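Local structure of luciferase-like monooxygenase (Streptomyces bottropensis, 4US5) at residues D136-L141 with L168-A173; R238-H243 with P284-G289. The protein probably acts as a monooxygenase of the bacterial luciferase-like family, incorporating or reducing molecular oxygen while oxidising its substrate. All blocks are in the same frame, centred on the assembly; numbering follows the deposited sequence.

Contact 1. Residues D136-L141 with L168-A173; sequences DLWRRL and LWLLGA
Leu170 meets Trp138 and Leu141 through its two methyl groups, and this small apolar cluster joins helix 134-147 to strand 167-172. The nearest approach is CD2 of Leu170 to CZ3 of Trp138, 3.6 Å. CD1 of Leu170 lies 3.8 Å from the same CZ3, so both branches close on the far corner of the six-membered ring. The methyl comes at the indole obliquely, and the two side chains are set at roughly a right angle. Trp138 has CG beside the backbone N (chi1 -43°), which lets the indole lean from the flank of the helix to the strand. Leu141, one helical turn further on, makes the looser touch, with its CD2 4.2 Å from CD1 of Leu170. Because the CG of Leu170 is trans to its own N (chi1 -178°), its fork reaches outward between these two helix residues. With an alanine here in place of Leu170, the indole and Leu141 would probably lose the two methyls that fill the space beside them from this strand.

Between the two segments the touching groups are apolar; the charged pair lies on the helix itself. Arg140 NE donates to Asp136 OD2 over 2.9 Å in a nearly straight hydrogen bond (170°), part of a salt bridge, with NE reaching OD2 from above the carboxylate plane; Arg140 NH1 also pairs with Asp125 of the second subunit.

Along the strand, side chains alternate. Leu170 faces the helices, with Ala181 of helix 175-184 also against it, whereas Trp169 turns the other way and meets Trp44 edge-to-face. A helix packed on the outer face of a parallel strand, in a beta-alpha-beta crossover from strand 105-110 to 167-172, is what the TIM-barrel fold of this family is built from.

Contact 2. Residues R238-H243 with P284-G289; sequences RVYATH and PRYVVG
Tyr240 and Val288 bring helix 233-251 against the short strand 286-289, part of a beta-alpha-beta crossover that starts from strand 221-229 of the TIM-barrel sheet. The short helix and strand axes run almost antiparallel, at 156° and 9.0 Å at their closest.

Tyr240 can be traced outward from its backbone. Its CB rests 3.9 Å from CG1 of Val288. With CG anti to the backbone N (chi1 -179°), the ring extends toward the strand and slides under the other methyl of that valine: Val288 CG2 stands 3.4 Å from the ring centroid, almost on the ring normal, a well-centred CH-pi contact. Further out, CE1 of Tyr240 comes 3.9 Å from CD2 of Tyr286, which lies at the edge of the Tyr240 ring, near its plane, and the two side chains cross at about a right angle. At the tip, Tyr240 OH binds a water at 3.1 Å, and this water accepts the backbone N-H of Tyr286. The phenol is thus linked through water to the backbone of Tyr286 at one end while a methyl covers one face.

A stacked aromatic pair lies one turn along the helix. His243 and Tyr286 form an offset stack, their planes only 14° apart, although its closest carbon pair is modelled too tightly for the exact separation to be trusted. The opposite face of Tyr286 is lined by CD of Arg285, so its ring is sandwiched; His247 also meets both aromatic rings. A second water sits at the edge of the imidazole, in its plane, 2.9 Å from His243 NE2, and is held only weakly by Tyr286 OH.

In the fold
Both contacts set a helix against a strand of the same parallel sheet, yet they lie on opposite sides of the chain's centre, about 30 Å apart between their centres. Contact 1 is buried and draws on strand 167-172, flanked by parallel strands on both edges; its chemistry is leucine methyls against an indole and another leucine, while the helix carries a charged pair whose arginine also bridges to the second subunit. Contact 2 is only partly buried and uses strand 286-289, a short strand paired with 221-229; it relies on aromatic faces, and waters link its side-chain ends to one another and to the backbone. No other chain of the assembly touches contact 2. The pair illustrates how one barrel-type scaffold can dock its helices by different means.

Contact 1. Residues D136-L141 with L168-A173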
loop_
_atom_site.group_PDB
_atom_site.type_symbol
_atom_site.label_atom_id
_atom_site.label_comp_id
_atom_site.label_asym_id
_atom_site.label_seq_id
_atom_site.Cartn_x
_atom_site.Cartn_y
_atom_site.Cartn_z
ATOM N N ASP B 136 -4.435 17.351 -17.958
ATOM C CA ASP B 136 -4.624 15.915 -17.742
ATOM C C ASP B 136 -4.818 15.589 -16.237
ATOM O O ASP B 136 -5.631 14.732 -15.864
ATOM C CB ASP B 136 -3.441 15.134 -18.274
ATOM C CG ASP B 136 -3.648 13.636 -18.159
ATOM O OD1 ASP B 136 -4.689 13.147 -18.649
ATOM O OD2 ASP B 136 -2.791 12.955 -17.556
ATOM N N LEU B 137 -4.032 16.227 -15.382
ATOM C CA LEU B 137 -4.130 15.952 -13.939
ATOM C C LEU B 137 -5.516 16.294 -13.449
ATOM O O LEU B 137 -6.131 15.505 -12.722
ATOM C CB LEU B 137 -3.070 16.709 -13.162
ATOM C CG LEU B 137 -3.116 16.532 -11.634
ATOM C CD1 LEU B 137 -3.049 15.057 -11.261
ATOM C CD2 LEU B 137 -1.972 17.298 -10.974
ATOM N N TRP B 138 -6.046 17.444 -13.881
ATOM C CA TRP B 138 -7.359 17.880 -13.389
ATOM C C TRP B 138 -8.472 16.968 -13.880
ATOM O O TRP B 138 -9.429 16.698 -13.142
ATOM C CB TRP B 138 -7.669 19.335 -13.753
ATOM C CG TRP B 138 -6.526 20.301 -13.571
ATOM C CD1 TRP B 138 -6.158 21.290 -14.438
ATOM C CD2 TRP B 138 -5.591 20.360 -12.474
ATOM N NE1 TRP B 138 -5.070 21.964 -13.949
ATOM C CE2 TRP B 138 -4.695 21.412 -12.750
ATOM C CE3 TRP B 138 -5.430 19.630 -11.288
ATOM C CZ2 TRP B 138 -3.640 21.760 -11.881
ATOM C CZ3 TRP B 138 -4.378 19.969 -10.431
ATOM C CH2 TRP B 138 -3.495 21.033 -10.736
ATOM N N ARG B 139 -8.311 16.425 -15.078
ATOM C CA ARG B 139 -9.203 15.393 -15.581
ATOM C C ARG B 139 -9.139 14.093 -14.751
ATOM O O ARG B 139 -10.166 13.493 -14.439
ATOM C CB ARG B 139 -8.850 15.051 -17.017
ATOM C CG ARG B 139 -9.870 14.167 -17.728
ATOM C CD ARG B 139 -9.357 13.601 -19.040
ATOM N NE ARG B 139 -9.107 14.636 -20.059
ATOM C CZ ARG B 139 -10.004 15.059 -20.965
ATOM N NH1 ARG B 139 -11.240 14.563 -20.994
ATOM N NH2 ARG B 139 -9.667 15.997 -21.847
ATOM N N ARG B 140 -7.933 13.654 -14.442
ATOM C CA ARG B 140 -7.742 12.456 -13.588
ATOM C C ARG B 140 -8.346 12.665 -12.219
ATOM O O ARG B 140 -8.953 11.777 -11.642
ATOM C CB ARG B 140 -6.260 12.154 -13.434
ATOM C CG ARG B 140 -5.635 11.491 -14.609
ATOM C CD ARG B 140 -4.115 11.489 -14.494
ATOM N NE ARG B 140 -3.569 10.915 -15.694
ATOM C CZ ARG B 140 -3.418 9.628 -15.914
ATOM N NH1 ARG B 140 -3.637 8.745 -14.966
ATOM N NH2 ARG B 140 -2.989 9.226 -17.090
ATOM N N LEU B 141 -8.203 13.870 -11.718
ATOM C CA LEU B 141 -8.723 14.225 -10.431
ATOM C C LEU B 141 -10.267 14.163 -10.408
ATOM O O LEU B 141 -10.861 13.709 -9.433
ATOM C CB LEU B 141 -8.190 15.619 -10.067
ATOM C CG LEU B 141 -8.293 16.171 -8.668
ATOM C CD1 LEU B 141 -7.829 15.196 -7.611
ATOM C CD2 LEU B 141 -7.459 17.454 -8.609
ATOM N N LEU B 168 -10.154 14.113 -0.112
ATOM C CA LEU B 168 -9.334 14.567 -1.238
ATOM C C LEU B 168 -8.706 15.934 -0.972
ATOM O O LEU B 168 -9.424 16.909 -0.657
ATOM C CB LEU B 168 -10.188 14.703 -2.491
ATOM C CG LEU B 168 -10.363 13.487 -3.398
ATOM C CD1 LEU B 168 -11.217 13.845 -4.609
ATOM C CD2 LEU B 168 -9.020 12.903 -3.871
ATOM N N TRP B 169 -7.399 16.043 -1.167
ATOM C CA TRP B 169 -6.666 17.300 -1.065
ATOM C C TRP B 169 -5.815 17.492 -2.314
ATOM O O TRP B 169 -5.254 16.522 -2.857
ATOM C CB TRP B 169 -5.721 17.308 0.155
ATOM C CG TRP B 169 -6.383 17.549 1.459
ATOM C CD1 TRP B 169 -7.130 16.639 2.173
ATOM C CD2 TRP B 169 -6.380 18.748 2.234
ATOM N NE1 TRP B 169 -7.582 17.195 3.313
ATOM C CE2 TRP B 169 -7.123 18.487 3.397
ATOM C CE3 TRP B 169 -5.858 20.030 2.044
ATOM C CZ2 TRP B 169 -7.345 19.444 4.358
ATOM C CZ3 TRP B 169 -6.048 20.959 3.023
ATOM C CH2 TRP B 169 -6.813 20.679 4.156
ATOM N N LEU B 170 -5.668 18.736 -2.754
ATOM C CA LEU B 170 -4.748 19.044 -3.844
ATOM C C LEU B 170 -3.548 19.776 -3.279
ATOM O O LEU B 170 -3.694 20.765 -2.550
ATOM C CB LEU B 170 -5.411 19.906 -4.907
ATOM C CG LEU B 170 -4.543 20.233 -6.104
ATOM C CD1 LEU B 170 -4.021 18.957 -6.762
ATOM C CD2 LEU B 170 -5.329 21.038 -7.137
ATOM N N LEU B 171 -2.374 19.267 -3.615
ATOM C CA LEU B 171 -1.120 19.896 -3.239
ATOM C C LEU B 171 -0.600 20.614 -4.442
ATOM O O LEU B 171 -0.568 20.053 -5.548
ATOM C CB LEU B 171 -0.080 18.858 -2.801
ATOM C CG LEU B 171 -0.241 18.327 -1.377
ATOM C CD1 LEU B 171 -1.494 17.435 -1.233
ATOM C CD2 LEU B 171 0.999 17.569 -0.995
ATOM N N GLY B 172 -0.157 21.842 -4.238
ATOM C CA GLY B 172 0.457 22.602 -5.358
ATOM C C GLY B 172 1.610 23.478 -4.944
ATOM O O GLY B 172 1.844 23.735 -3.732
ATOM N N ALA B 173 2.319 23.984 -5.947
ATOM C CA ALA B 173 3.418 24.899 -5.744
ATOM C C ALA B 173 3.440 25.921 -6.890
ATOM O O ALA B 173 4.505 26.286 -7.378
ATOM C CB ALA B 173 4.703 24.134 -5.713
#

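Contact 2. Residues R238-H243 with P284-G289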
loop_
_atom_site.group_PDB
_atom_site.type_symbol
_atom_site.label_atom_id
_atom_site.label_comp_id
_atom_site.label_asym_id
_atom_site.label_seq_id
_atom_site.Cartn_x
_atom_site.Cartn_y
_atom_site.Cartn_z
ATOM N N ARG B 238 22.760 25.657 13.623
ATOM C CA ARG B 238 23.586 24.468 13.506
ATOM C C ARG B 238 22.792 23.325 12.809
ATOM O O ARG B 238 23.277 22.719 11.849
ATOM C CB ARG B 238 24.061 23.995 14.869
ATOM C CG ARG B 238 24.792 22.655 14.867
ATOM C CD ARG B 238 25.090 22.139 16.274
ATOM N NE ARG B 238 25.447 20.711 16.200
ATOM C CZ ARG B 238 24.595 19.690 16.218
ATOM N NH1 ARG B 238 23.303 19.866 16.454
ATOM N NH2 ARG B 238 25.064 18.458 16.082
ATOM N N VAL B 239 21.595 23.060 13.301
ATOM C CA VAL B 239 20.738 21.981 12.714
ATOM C C VAL B 239 20.407 22.312 11.215
ATOM O O VAL B 239 20.405 21.425 10.350
ATOM C CB VAL B 239 19.455 21.760 13.559
ATOM C CG1 VAL B 239 18.564 20.689 12.924
ATOM C CG2 VAL B 239 19.819 21.361 14.979
ATOM N N TYR B 240 20.216 23.594 10.910
ATOM C CA TYR B 240 19.897 24.068 9.562
ATOM C C TYR B 240 21.050 23.935 8.562
ATOM O O TYR B 240 20.828 23.890 7.374
ATOM C CB TYR B 240 19.492 25.559 9.656
ATOM C CG TYR B 240 19.110 26.223 8.382
ATOM C CD1 TYR B 240 18.180 25.654 7.506
ATOM C CD2 TYR B 240 19.611 27.498 8.070
ATOM C CE1 TYR B 240 17.800 26.299 6.340
ATOM C CE2 TYR B 240 19.204 28.165 6.917
ATOM C CZ TYR B 240 18.306 27.568 6.067
ATOM O OH TYR B 240 17.947 28.225 4.918
ATOM N N ALA B 241 22.272 23.846 9.060
ATOM C CA ALA B 241 23.442 23.768 8.200
ATOM C C ALA B 241 23.401 22.565 7.248
ATOM O O ALA B 241 23.847 22.645 6.109
ATOM C CB ALA B 241 24.701 23.734 9.048
ATOM N N THR B 242 22.868 21.443 7.728
ATOM C CA THR B 242 22.588 20.286 6.880
ATOM C C THR B 242 21.862 20.662 5.605
ATOM O O THR B 242 22.266 20.280 4.487
ATOM C CB THR B 242 21.731 19.269 7.673
ATOM O OG1 THR B 242 22.531 18.705 8.703
ATOM C CG2 THR B 242 21.138 18.164 6.792
ATOM N N HIS B 243 20.794 21.431 5.752
ATOM C CA HIS B 243 19.997 21.802 4.612
ATOM C C HIS B 243 20.750 22.759 3.678
ATOM O O HIS B 243 20.637 22.678 2.457
ATOM C CB HIS B 243 18.713 22.440 5.089
ATOM C CG HIS B 243 17.581 22.250 4.151
ATOM N ND1 HIS B 243 16.292 22.548 4.492
ATOM C CD2 HIS B 243 17.534 21.750 2.896
ATOM C CE1 HIS B 243 15.496 22.264 3.477
ATOM N NE2 HIS B 243 16.222 21.736 2.515
ATOM N N PRO B 284 11.094 33.816 4.346
ATOM C CA PRO B 284 12.220 32.911 4.073
ATOM C C PRO B 284 11.718 31.592 3.470
ATOM O O PRO B 284 10.682 31.082 3.899
ATOM C CB PRO B 284 12.853 32.693 5.457
ATOM C CG PRO B 284 11.861 33.172 6.454
ATOM C CD PRO B 284 10.928 34.115 5.772
ATOM N N ARG B 285 12.472 31.018 2.551
ATOM C CA ARG B 285 12.080 29.749 1.965
ATOM C C ARG B 285 11.929 28.664 3.054
ATOM O O ARG B 285 10.952 27.893 3.070
ATOM C CB ARG B 285 13.097 29.277 0.944
ATOM C CG ARG B 285 12.665 27.979 0.255
ATOM C CD ARG B 285 13.771 27.345 -0.525
ATOM N NE ARG B 285 14.063 28.103 -1.747
ATOM C CZ ARG B 285 13.391 27.979 -2.881
ATOM N NH1 ARG B 285 12.370 27.167 -2.975
ATOM N NH2 ARG B 285 13.731 28.710 -3.919
ATOM N N TYR B 286 12.922 28.608 3.926
ATOM C CA TYR B 286 12.951 27.686 5.043
ATOM C C TYR B 286 12.981 28.510 6.328
ATOM O O TYR B 286 13.764 29.464 6.460
ATOM C CB TYR B 286 14.209 26.814 4.975
ATOM C CG TYR B 286 14.375 26.043 3.688
ATOM C CD1 TYR B 286 13.291 25.533 2.996
ATOM C CD2 TYR B 286 15.645 25.796 3.173
ATOM C CE1 TYR B 286 13.465 24.797 1.843
ATOM C CE2 TYR B 286 15.824 25.055 2.012
ATOM C CZ TYR B 286 14.743 24.578 1.348
ATOM O OH TYR B 286 14.890 23.852 0.210
ATOM N N VAL B 287 12.117 28.154 7.267
ATOM C CA VAL B 287 11.945 28.917 8.494
ATOM C C VAL B 287 12.764 28.311 9.594
ATOM O O VAL B 287 12.551 27.146 9.972
ATOM C CB VAL B 287 10.470 28.974 8.871
ATOM C CG1 VAL B 287 10.262 29.678 10.209
ATOM C CG2 VAL B 287 9.698 29.679 7.773
ATOM N N VAL B 288 13.670 29.116 10.165
ATOM C CA VAL B 288 14.681 28.616 11.098
ATOM C C VAL B 288 14.735 29.498 12.332
ATOM O O VAL B 288 14.674 30.740 12.210
ATOM C CB VAL B 288 16.081 28.629 10.468
ATOM C CG1 VAL B 288 17.127 28.070 11.436
ATOM C CG2 VAL B 288 16.086 27.862 9.161
ATOM N N GLY B 289 14.892 28.888 13.500
ATOM C CA GLY B 289 15.170 29.645 14.718
ATOM C C GLY B 289 14.692 29.032 16.001
ATOM O O GLY B 289 14.268 27.858 16.053
HETATM O O HOH W 1 15.681 29.679 3.398
HETATM O O HOH W 2 15.512 20.564 -0.048
#